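Local coordinates for probable starch synthase 4, chloroplastic/amyloplastic (Arabidopsis thaliana, PDB 6GNE), which is a probable starch synthase with the GT-B glycosyltransferase fold that binds ADP and a glycan in the cleft between its two Rossmann-like domains, at residues Ala16-Met19 with Lys24-Gly27; Thr69-Tyr74 with Leu132-Lys137; Pro139-Cys144 with Glu492-Ser497; Gly410-Ala415 with Glu467-Leu472. All blocks are in the same frame, centred on the assembly; numbering follows the deposited sequence.

Contact 1. Residues Ala16-Met19 with Lys24-Gly27. With ADP (adenosine-5'-diphosphate), chain F; AC1 (4,6-dideoxy-4-{[(1S,4R,5S,6S)-4,5,6-trihydroxy-3-(hydroxymethyl)cyclohex-2-en-1-yl]amino}-alpha-D-glucopyranose), chain C.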
# COMPACT_ATOMS: atom_id res chain seq x y z
N ALA A 16 -8.61 9.58 2.08
CA ALA A 16 -8.32 8.27 1.52
C ALA A 16 -9.35 7.26 1.93
O ALA A 16 -10.10 7.49 2.89
CB ALA A 16 -6.94 7.83 1.99
N ALA A 17 -9.34 6.13 1.25
CA ALA A 17 -10.24 5.02 1.58
C ALA A 17 -9.68 4.08 2.63
O ALA A 17 -10.42 3.25 3.13
CB ALA A 17 -10.60 4.24 0.32
N GLU A 18 -8.39 4.21 2.96
CA GLU A 18 -7.73 3.37 3.96
C GLU A 18 -6.77 4.13 4.86
O GLU A 18 -6.18 5.15 4.47
CB GLU A 18 -6.87 2.29 3.29
CG GLU A 18 -7.60 1.26 2.47
CD GLU A 18 -6.60 0.32 1.76
OE1 GLU A 18 -5.77 -0.33 2.45
OE2 GLU A 18 -6.65 0.25 0.52
N MET A 19 -6.60 3.59 6.06
CA MET A 19 -5.53 3.95 6.96
C MET A 19 -5.25 2.78 7.90
O MET A 19 -6.15 2.28 8.59
CB MET A 19 -5.90 5.18 7.77
CG MET A 19 -4.73 5.76 8.58
SD MET A 19 -5.27 6.90 9.85
CE MET A 19 -3.78 6.99 10.81
N LYS A 24 -7.65 -1.23 6.58
CA LYS A 24 -6.53 -1.64 5.78
C LYS A 24 -6.83 -2.86 4.92
O LYS A 24 -7.31 -3.89 5.42
CB LYS A 24 -5.36 -1.99 6.68
CG LYS A 24 -4.17 -2.50 5.90
CD LYS A 24 -3.10 -3.04 6.80
CE LYS A 24 -1.96 -3.57 5.95
NZ LYS A 24 -0.68 -3.61 6.71
N VAL A 25 -6.50 -2.74 3.63
CA VAL A 25 -6.54 -3.84 2.68
C VAL A 25 -5.12 -4.21 2.22
O VAL A 25 -4.77 -5.38 2.17
CB VAL A 25 -7.43 -3.49 1.46
CG1 VAL A 25 -7.30 -4.57 0.36
CG2 VAL A 25 -8.88 -3.33 1.91
N GLY A 26 -4.32 -3.22 1.84
CA GLY A 26 -2.92 -3.46 1.59
C GLY A 26 -2.03 -2.28 1.91
O GLY A 26 -2.17 -1.66 2.96
N GLY A 27 -1.13 -1.96 0.99
CA GLY A 27 -0.12 -0.98 1.22
C GLY A 27 -0.58 0.47 1.30
O GLY A 27 0.09 1.29 1.92
PB ADP F . -0.20 -4.37 -1.97
O1B ADP F . -0.47 -2.93 -1.67
O2B ADP F . -1.00 -5.38 -1.19
O3B ADP F . -0.28 -4.64 -3.45
PA ADP F . 2.21 -3.83 -0.49
O1A ADP F . 3.49 -4.60 -0.34
O2A ADP F . 2.38 -2.39 -0.89
O3A ADP F . 1.32 -4.66 -1.54
O5' ADP F . 1.36 -3.85 0.88
C5' ADP F . 0.96 -5.07 1.50
C4' ADP F . 0.64 -4.93 3.00
O4' ADP F . -0.44 -5.81 3.35
C3' ADP F . 1.77 -5.36 3.91
O3' ADP F . 1.65 -4.68 5.15
C2' ADP F . 1.51 -6.83 4.13
O2' ADP F . 2.11 -7.32 5.32
C1' ADP F . 0.02 -6.84 4.23
N9 ADP F . -0.60 -8.11 3.81
C8 ADP F . -0.81 -8.54 2.56
N7 ADP F . -1.45 -9.73 2.56
C5 ADP F . -1.67 -10.08 3.84
C6 ADP F . -2.29 -11.23 4.57
N6 ADP F . -2.82 -12.27 3.88
N1 ADP F . -2.30 -11.18 5.93
C2 ADP F . -1.75 -10.13 6.60
N3 ADP F . -1.17 -9.08 6.00
C4 ADP F . -1.10 -9.00 4.65
C1 AC1 C . -6.06 -0.80 -3.64
O2 AC1 C . -5.82 1.16 -5.04
C2 AC1 C . -5.14 0.34 -4.08
C4A AC1 C . 2.17 -0.24 -3.36
C3 AC1 C . -3.80 -0.20 -4.61
O3 AC1 C . -2.99 0.94 -4.94
C4 AC1 C . -3.14 -1.10 -3.56
N4A AC1 C . -1.81 -1.60 -3.93
C5 AC1 C . -4.14 -2.22 -3.29
O5 AC1 C . -5.34 -1.67 -2.76
C6 AC1 C . -3.65 -3.22 -2.25
C1B AC1 C . -0.63 -0.76 -4.18
C2B AC1 C . 0.56 -1.50 -4.85
O2B AC1 C . 0.22 -2.82 -5.31
C3B AC1 C . 1.81 -1.57 -3.99
O3B AC1 C . 2.89 -1.88 -4.87
O4 AC1 C . 3.30 -0.41 -2.50
C5B AC1 C . 1.01 0.36 -2.63
C7B AC1 C . -0.25 0.07 -2.97
C6B AC1 C . 1.25 1.36 -1.52
O6B AC1 C . 1.90 2.53 -2.03
O HOH W 1 -4.07 -0.84 0.14
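Glu18 OE1 is gripped by two successive backbone amides, Val25 N at 2.8 Å and Gly26 N at 3.3 Å from that same oxygen. Both arrive from one face of the carboxylate: the Val25 N-H comes in steeply, 59° out of the plane, while that of Gly26 lies on the syn side and only 21° out of it. With chi2 at 175° the glutamate runs straight out beyond CG and sets its carboxylate across the Val25 side chain, whose CB is 3.7 Å from OE1. The other oxygen, OE2, is held by Tyr112 OH. A buried carboxylate thus probably helps to set the shape of a ligand-binding loop, as in the Lys-X-Gly-Gly signature of starch and glycogen synthases. Here Lys24 stretches away from the glutamate to place NZ 3.0 Å from O3' of ADP, with Asp30 as its salt-bridge partner, and Gly27 N donates to ADP O1B at 2.9 Å. Gly26 passes close to both ADP and AC1. The whole turn links strand 11-15 to helix 27-41, and Met19 points away from it into the layer between that helix and strands 45-51 and 92-100.

Contact 2. Residues Thr69-Tyr74 with Leu132-Lys137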
# COMPACT_ATOMS: atom_id res chain seq x y z
N THR A 69 -22.70 17.81 15.53
CA THR A 69 -22.85 18.43 14.22
C THR A 69 -23.06 17.41 13.10
O THR A 69 -22.16 16.64 12.77
CB THR A 69 -21.60 19.29 13.82
OG1 THR A 69 -20.47 18.87 14.60
CG2 THR A 69 -21.83 20.80 14.00
N VAL A 70 -24.26 17.41 12.51
CA VAL A 70 -24.53 16.68 11.26
C VAL A 70 -24.01 17.55 10.09
O VAL A 70 -24.03 18.77 10.16
CB VAL A 70 -26.02 16.28 11.13
CG1 VAL A 70 -26.29 15.53 9.84
CG2 VAL A 70 -26.47 15.44 12.33
N VAL A 71 -23.50 16.90 9.03
CA VAL A 71 -22.99 17.60 7.85
C VAL A 71 -23.77 17.11 6.62
O VAL A 71 -23.67 15.93 6.23
CB VAL A 71 -21.47 17.42 7.65
CG1 VAL A 71 -21.02 18.01 6.31
CG2 VAL A 71 -20.70 18.08 8.79
N GLU A 72 -24.54 18.03 6.05
CA GLU A 72 -25.33 17.76 4.85
C GLU A 72 -24.42 17.80 3.64
O GLU A 72 -23.60 18.71 3.50
CB GLU A 72 -26.46 18.78 4.71
CG GLU A 72 -27.42 18.77 5.89
CD GLU A 72 -28.86 19.01 5.48
OE1 GLU A 72 -29.69 18.11 5.75
OE2 GLU A 72 -29.15 20.08 4.90
N SER A 73 -24.56 16.81 2.76
CA SER A 73 -23.70 16.61 1.59
C SER A 73 -24.53 16.37 0.34
O SER A 73 -25.60 15.77 0.42
CB SER A 73 -22.81 15.40 1.86
OG SER A 73 -21.98 15.10 0.78
N TYR A 74 -24.02 16.79 -0.80
CA TYR A 74 -24.74 16.64 -2.07
C TYR A 74 -24.55 15.29 -2.73
O TYR A 74 -23.47 14.77 -2.76
CB TYR A 74 -24.28 17.75 -3.03
CG TYR A 74 -24.89 17.73 -4.43
CD1 TYR A 74 -24.33 16.94 -5.45
CD2 TYR A 74 -25.99 18.54 -4.75
CE1 TYR A 74 -24.88 16.94 -6.74
CE2 TYR A 74 -26.54 18.54 -6.03
CZ TYR A 74 -25.97 17.75 -7.02
OH TYR A 74 -26.51 17.73 -8.27
N LEU A 132 -14.92 19.69 5.39
CA LEU A 132 -13.91 20.76 5.51
C LEU A 132 -14.52 22.18 5.47
O LEU A 132 -14.25 23.03 6.35
CB LEU A 132 -12.81 20.60 4.46
CG LEU A 132 -11.88 19.40 4.65
CD1 LEU A 132 -10.89 19.31 3.51
CD2 LEU A 132 -11.16 19.45 5.99
N LEU A 133 -15.34 22.42 4.44
CA LEU A 133 -16.02 23.69 4.25
C LEU A 133 -16.80 24.02 5.51
O LEU A 133 -16.55 25.04 6.14
CB LEU A 133 -16.95 23.63 3.02
CG LEU A 133 -17.84 24.85 2.71
CD1 LEU A 133 -17.02 26.08 2.29
CD2 LEU A 133 -18.88 24.51 1.66
N GLN A 134 -17.70 23.13 5.90
CA GLN A 134 -18.63 23.39 7.01
C GLN A 134 -18.00 23.55 8.39
O GLN A 134 -18.65 24.10 9.26
CB GLN A 134 -19.77 22.34 7.04
CG GLN A 134 -20.81 22.60 5.94
CD GLN A 134 -22.02 21.69 5.99
OE1 GLN A 134 -22.53 21.32 7.07
NE2 GLN A 134 -22.51 21.31 4.80
N SER A 135 -16.76 23.11 8.60
CA SER A 135 -16.03 23.39 9.85
C SER A 135 -15.11 24.60 9.74
O SER A 135 -14.30 24.84 10.64
CB SER A 135 -15.20 22.17 10.28
OG SER A 135 -15.09 21.21 9.26
N GLY A 136 -15.19 25.33 8.65
CA GLY A 136 -14.27 26.44 8.41
C GLY A 136 -12.79 26.09 8.40
O GLY A 136 -11.97 26.91 8.71
N LYS A 137 -12.43 24.86 8.07
CA LYS A 137 -11.03 24.47 8.05
C LYS A 137 -10.37 25.06 6.81
O LYS A 137 -10.97 25.10 5.73
CB LYS A 137 -10.89 22.94 8.07
CG LYS A 137 -11.32 22.24 9.35
CD LYS A 137 -10.70 22.86 10.60
CE LYS A 137 -10.66 21.84 11.75
NZ LYS A 137 -10.34 22.48 13.06
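Gln134 lays the face of its side-chain amide over Val71, and this pair forms the close-fitting part of the contact. The methyl CG1 of Val71 is 3.7 Å from Gln134 OE1 and 3.8 Å from Gln134 CD, and it sits above the flat group instead of at its edge. The two side chains slide past each other in opposite directions. Gln134 reaches the strand because its chain continues almost fully extended past CG (chi2 -175°), which carries the amide across the gap from the last turn of helix 117-134. Val71 is buried, and it also packs on Ile84 of the neighbouring strand 78-89 and on Glu130 one turn back in the helix.

The other side is looser. Gln134 as a whole is exposed, and the outer end of Glu72 leads away from the helix. The polar link between them is weak: Gln134 NE2 is 3.1 Å from Glu72 O, but the N-H...O angle is only 129°, partly because the carbonyl oxygen is displaced from the amide plane toward the Val71 side. The same NE2 also donates to Glu130 OE1. Just beyond, the helix finishes in a Schellman motif, with Lys137 N bonded to Leu132 O at 3.1 Å, Gly136 N bonded to Leu133 O at 2.9 Å, and Gly136 at positive phi. The helix end is therefore secured by its own backbone, whereas between residues 69-74 and 132-137 the link rests mainly on one amide laid over a valine methyl, with the bent hydrogen bond adding a modest directional element.

Contact 3. Residues Pro139-Cys144 with Glu492-Ser497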
# COMPACT_ATOMS: atom_id res chain seq x y z
N PRO A 139 -7.04 24.25 5.13
CA PRO A 139 -5.77 23.55 4.94
C PRO A 139 -4.91 24.16 3.83
O PRO A 139 -5.42 24.68 2.84
CB PRO A 139 -6.20 22.11 4.58
CG PRO A 139 -7.57 22.26 4.04
CD PRO A 139 -8.19 23.39 4.78
N ASP A 140 -3.60 24.09 4.04
CA ASP A 140 -2.63 24.47 3.05
C ASP A 140 -2.51 23.42 1.96
O ASP A 140 -2.28 23.77 0.81
CB ASP A 140 -1.25 24.63 3.71
CG ASP A 140 -1.23 25.67 4.83
OD1 ASP A 140 -1.49 26.88 4.58
OD2 ASP A 140 -0.93 25.27 5.97
N ILE A 141 -2.62 22.12 2.35
CA ILE A 141 -2.49 20.95 1.45
C ILE A 141 -3.64 20.02 1.69
O ILE A 141 -3.93 19.69 2.82
CB ILE A 141 -1.21 20.13 1.72
CG1 ILE A 141 0.06 20.95 1.45
CG2 ILE A 141 -1.19 18.83 0.90
CD1 ILE A 141 0.34 21.27 -0.01
N ILE A 142 -4.28 19.58 0.62
CA ILE A 142 -5.20 18.45 0.66
C ILE A 142 -4.53 17.39 -0.23
O ILE A 142 -4.25 17.63 -1.44
CB ILE A 142 -6.65 18.80 0.21
CG1 ILE A 142 -7.28 19.80 1.19
CG2 ILE A 142 -7.53 17.56 0.15
CD1 ILE A 142 -8.52 20.49 0.67
N HIS A 143 -4.26 16.23 0.38
CA HIS A 143 -3.57 15.14 -0.28
C HIS A 143 -4.55 13.99 -0.45
O HIS A 143 -4.98 13.43 0.52
CB HIS A 143 -2.36 14.75 0.56
CG HIS A 143 -1.38 13.86 -0.14
ND1 HIS A 143 -0.08 13.75 0.25
CD2 HIS A 143 -1.51 13.05 -1.23
CE1 HIS A 143 0.55 12.88 -0.52
NE2 HIS A 143 -0.30 12.45 -1.44
N CYS A 144 -4.92 13.65 -1.68
CA CYS A 144 -5.82 12.54 -1.91
C CYS A 144 -5.12 11.30 -2.52
O CYS A 144 -4.04 11.42 -3.09
CB CYS A 144 -7.03 13.01 -2.73
SG CYS A 144 -6.70 13.71 -4.36
N GLU A 492 8.89 19.07 0.73
CA GLU A 492 9.46 20.04 -0.23
C GLU A 492 8.53 20.30 -1.41
O GLU A 492 8.49 21.42 -1.89
CB GLU A 492 10.87 19.63 -0.72
CG GLU A 492 11.97 19.77 0.35
CD GLU A 492 13.31 19.05 0.04
OE1 GLU A 492 13.40 18.22 -0.93
OE2 GLU A 492 14.30 19.33 0.79
N LEU A 493 7.78 19.28 -1.85
CA LEU A 493 6.74 19.48 -2.86
C LEU A 493 5.59 20.34 -2.33
O LEU A 493 5.13 21.23 -3.04
CB LEU A 493 6.21 18.16 -3.41
CG LEU A 493 7.20 17.30 -4.21
CD1 LEU A 493 6.63 15.89 -4.40
CD2 LEU A 493 7.64 17.91 -5.54
N TYR A 494 5.16 20.07 -1.10
CA TYR A 494 4.11 20.86 -0.44
C TYR A 494 4.47 22.33 -0.30
O TYR A 494 3.68 23.20 -0.69
CB TYR A 494 3.81 20.34 0.98
CG TYR A 494 3.18 18.96 1.14
CD1 TYR A 494 2.68 18.22 0.05
CD2 TYR A 494 3.05 18.41 2.41
CE1 TYR A 494 2.11 16.98 0.24
CE2 TYR A 494 2.48 17.18 2.60
CZ TYR A 494 2.01 16.47 1.51
OH TYR A 494 1.43 15.25 1.74
N THR A 495 5.63 22.61 0.30
CA THR A 495 6.08 24.00 0.50
C THR A 495 6.28 24.74 -0.82
O THR A 495 5.85 25.87 -0.95
CB THR A 495 7.37 24.10 1.35
OG1 THR A 495 8.34 23.18 0.86
CG2 THR A 495 7.09 23.81 2.81
N ARG A 496 6.91 24.10 -1.81
CA ARG A 496 7.17 24.72 -3.11
C ARG A 496 5.89 25.06 -3.85
O ARG A 496 5.82 26.11 -4.50
CB ARG A 496 8.08 23.85 -3.97
CG ARG A 496 8.60 24.46 -5.27
CD ARG A 496 9.93 23.84 -5.72
NE ARG A 496 9.82 22.43 -6.19
CZ ARG A 496 10.41 21.34 -5.65
NH1 ARG A 496 11.23 21.41 -4.59
NH2 ARG A 496 10.17 20.15 -6.21
N SER A 497 4.87 24.21 -3.71
CA SER A 497 3.56 24.50 -4.29
C SER A 497 2.80 25.63 -3.58
O SER A 497 2.17 26.46 -4.22
CB SER A 497 2.71 23.25 -4.31
OG SER A 497 1.65 23.41 -5.22
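Ile141 and His143, alternate residues on one side of strand 141-145, both meet Tyr494 of the C-terminal helix 484-499, which in a GT-B enzyme crosses back to pack on the N-terminal Rossmann-like domain. The strand is entered through Pro139 and Asp140, where Asp140 OD2 accepts from Tyr11 N and so ties the entrance to the start of strand 11-15. Ile141 follows, pointing at the helix and lying across the tyrosine at about a right angle. Its CG2 makes a CH-pi contact 4.0 Å from the centroid of the Tyr494 ring, 15° off the ring normal, while CG1 comes within 3.7 Å of Tyr494 CG, nearer the root of the side chain. CD1 reaches further back, to 3.7 Å from Tyr494 CB, so that the isoleucine lines the tyrosine from backbone to ring. Ile142 turns the opposite way, into the other face of the sheet. His143 brings its ring back to the helix side, with CG anti to the backbone N (chi1 -167°), and stands almost perpendicular to the tyrosine ring, the planes at 88°. Its far nitrogen, NE2, is bonded to Thr173 OG1 and its ring stacks on that of His145, which together probably fix its rotation. The near nitrogen completes the contact: His143 ND1 and Tyr494 OH share a hydrogen bond of 2.6 Å, with the hydroxyl oxygen in the plane of the imidazole.

Contact 4. Residues Gly410-Ala415 with Glu467-Leu472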
# COMPACT_ATOMS: atom_id res chain seq x y z
N GLY A 410 14.96 -8.84 9.33
CA GLY A 410 16.09 -9.69 9.02
C GLY A 410 15.87 -10.79 7.99
O GLY A 410 16.79 -11.61 7.80
N SER A 411 14.69 -10.84 7.35
CA SER A 411 14.40 -11.86 6.34
C SER A 411 14.87 -11.32 4.98
O SER A 411 14.50 -10.21 4.60
CB SER A 411 12.90 -12.19 6.34
OG SER A 411 12.57 -13.27 5.46
N ILE A 412 15.66 -12.11 4.27
CA ILE A 412 16.33 -11.65 3.04
C ILE A 412 15.49 -11.86 1.80
O ILE A 412 15.05 -12.96 1.55
CB ILE A 412 17.67 -12.37 2.86
CG1 ILE A 412 18.56 -12.14 4.10
CG2 ILE A 412 18.37 -11.91 1.59
CD1 ILE A 412 18.77 -10.67 4.48
N PRO A 413 15.25 -10.79 1.03
CA PRO A 413 14.27 -10.88 -0.04
C PRO A 413 14.79 -11.51 -1.31
O PRO A 413 15.97 -11.41 -1.63
CB PRO A 413 13.89 -9.41 -0.31
CG PRO A 413 15.08 -8.65 0.09
CD PRO A 413 15.66 -9.40 1.25
N ILE A 414 13.87 -12.15 -2.01
CA ILE A 414 14.08 -12.64 -3.34
C ILE A 414 12.97 -12.01 -4.18
O ILE A 414 11.79 -12.30 -3.99
CB ILE A 414 13.97 -14.19 -3.42
CG1 ILE A 414 14.92 -14.85 -2.39
CG2 ILE A 414 14.17 -14.68 -4.87
CD1 ILE A 414 14.80 -16.35 -2.34
N ALA A 415 13.37 -11.17 -5.14
CA ALA A 415 12.46 -10.25 -5.79
C ALA A 415 12.71 -10.18 -7.28
O ALA A 415 13.85 -10.23 -7.73
CB ALA A 415 12.62 -8.87 -5.18
N GLU A 467 28.10 -17.71 9.09
CA GLU A 467 28.53 -16.42 9.62
C GLU A 467 28.53 -15.31 8.56
O GLU A 467 28.28 -14.16 8.88
CB GLU A 467 29.91 -16.54 10.37
CG GLU A 467 30.81 -15.29 10.49
CD GLU A 467 30.23 -14.16 11.33
OE1 GLU A 467 29.57 -14.45 12.33
OE2 GLU A 467 30.42 -12.97 10.99
N LYS A 468 28.82 -15.65 7.30
CA LYS A 468 28.71 -14.70 6.19
C LYS A 468 27.24 -14.29 6.00
O LYS A 468 26.92 -13.11 5.74
CB LYS A 468 29.24 -15.32 4.89
CG LYS A 468 30.31 -14.50 4.16
CD LYS A 468 30.43 -14.91 2.67
CE LYS A 468 31.08 -13.85 1.77
NZ LYS A 468 30.30 -13.64 0.51
N TRP A 469 26.37 -15.28 6.11
CA TRP A 469 24.95 -15.08 6.10
C TRP A 469 24.46 -14.18 7.22
O TRP A 469 23.60 -13.33 7.01
CB TRP A 469 24.22 -16.42 6.16
CG TRP A 469 22.75 -16.24 6.12
CD1 TRP A 469 21.88 -16.20 7.19
CD2 TRP A 469 21.97 -16.04 4.96
NE1 TRP A 469 20.61 -15.97 6.74
CE2 TRP A 469 20.64 -15.87 5.37
CE3 TRP A 469 22.27 -15.99 3.59
CZ2 TRP A 469 19.58 -15.69 4.46
CZ3 TRP A 469 21.24 -15.79 2.69
CH2 TRP A 469 19.89 -15.66 3.13
N MET A 470 24.99 -14.41 8.42
CA MET A 470 24.60 -13.64 9.61
C MET A 470 24.98 -12.15 9.46
O MET A 470 24.26 -11.27 9.94
CB MET A 470 25.25 -14.26 10.85
CG MET A 470 24.47 -14.12 12.14
SD MET A 470 25.37 -14.92 13.47
CE MET A 470 24.89 -13.88 14.87
N ARG A 471 26.09 -11.89 8.76
CA ARG A 471 26.47 -10.52 8.44
C ARG A 471 25.51 -9.86 7.49
O ARG A 471 25.24 -8.67 7.62
CB ARG A 471 27.88 -10.46 7.83
CG ARG A 471 28.99 -10.42 8.84
CD ARG A 471 30.28 -10.07 8.14
NE ARG A 471 31.38 -10.87 8.68
CZ ARG A 471 32.67 -10.65 8.41
NH1 ARG A 471 33.04 -9.64 7.60
NH2 ARG A 471 33.59 -11.43 9.00
N LEU A 472 25.02 -10.62 6.51
CA LEU A 472 24.05 -10.14 5.56
C LEU A 472 22.75 -9.75 6.28
O LEU A 472 22.18 -8.67 5.98
CB LEU A 472 23.79 -11.18 4.45
CG LEU A 472 22.79 -10.77 3.37
CD1 LEU A 472 23.19 -9.48 2.65
CD2 LEU A 472 22.67 -11.90 2.36
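In the C-terminal Rossmann-like domain, Ile412 of strand 412-416 makes the contact between residues 410-415 and 467-472, approached by Trp469 and Leu472 on successive turns of helix 466-477. The indole offers its six-membered ring: Ile412 CG1 is 3.7 Å from Trp469 CZ2, and Ile412 CB is 4.0 Å from Trp469 CH2. Meanwhile the end of the isoleucine bends toward the other partner, its CD1 lying 4.2 Å from Leu472 CG. Both helix residues hold CG opposite the backbone nitrogen (chi1 -179° in each), and this projects them from the flank of the helix toward the strand. No hydrogen bond joins the segments, so this junction is wholly apolar. On its outer side the helix carries a salt bridge of its own, Arg471 NE to Glu467 OE2 at 3.3 Å, which uses the anti lone pair of the carboxylate and lies in the guanidinium plane. Trp469 also meets the ring of Tyr462 edge-to-face and touches Leu389 of the adjoining strand, while the strand enters from the glycine, Gly410, that ends helix 402-408. Helices packed on a parallel sheet of strand order 3-2-1-4-5-6 are typical of the Rossmann-like domains from which GT-B enzymes are built.

Only contact 1 touches the ligands, with Lys24, Gly26 and Gly27 in the ADP pocket and both glycines in a glycan pocket. Contact 3 comes close to it without touching: the nearest atoms of the two are about 6 Å apart, and the His143 side chain is about 10 Å from AC1. Contacts 2 and 3 meet directly, Leu132 CD1 packing 3.9 Å from Ile142 CD1, where helix 117-134 and strand 141-145, consecutive in the chain, come together. Contact 4 stands apart in the other domain, its centre about 52 Å from that of contact 2. In sequence it is nested within the long loop closed by contact 3, whose helix 484-499 follows helix 466-477 and returns the chain to the N-terminal domain.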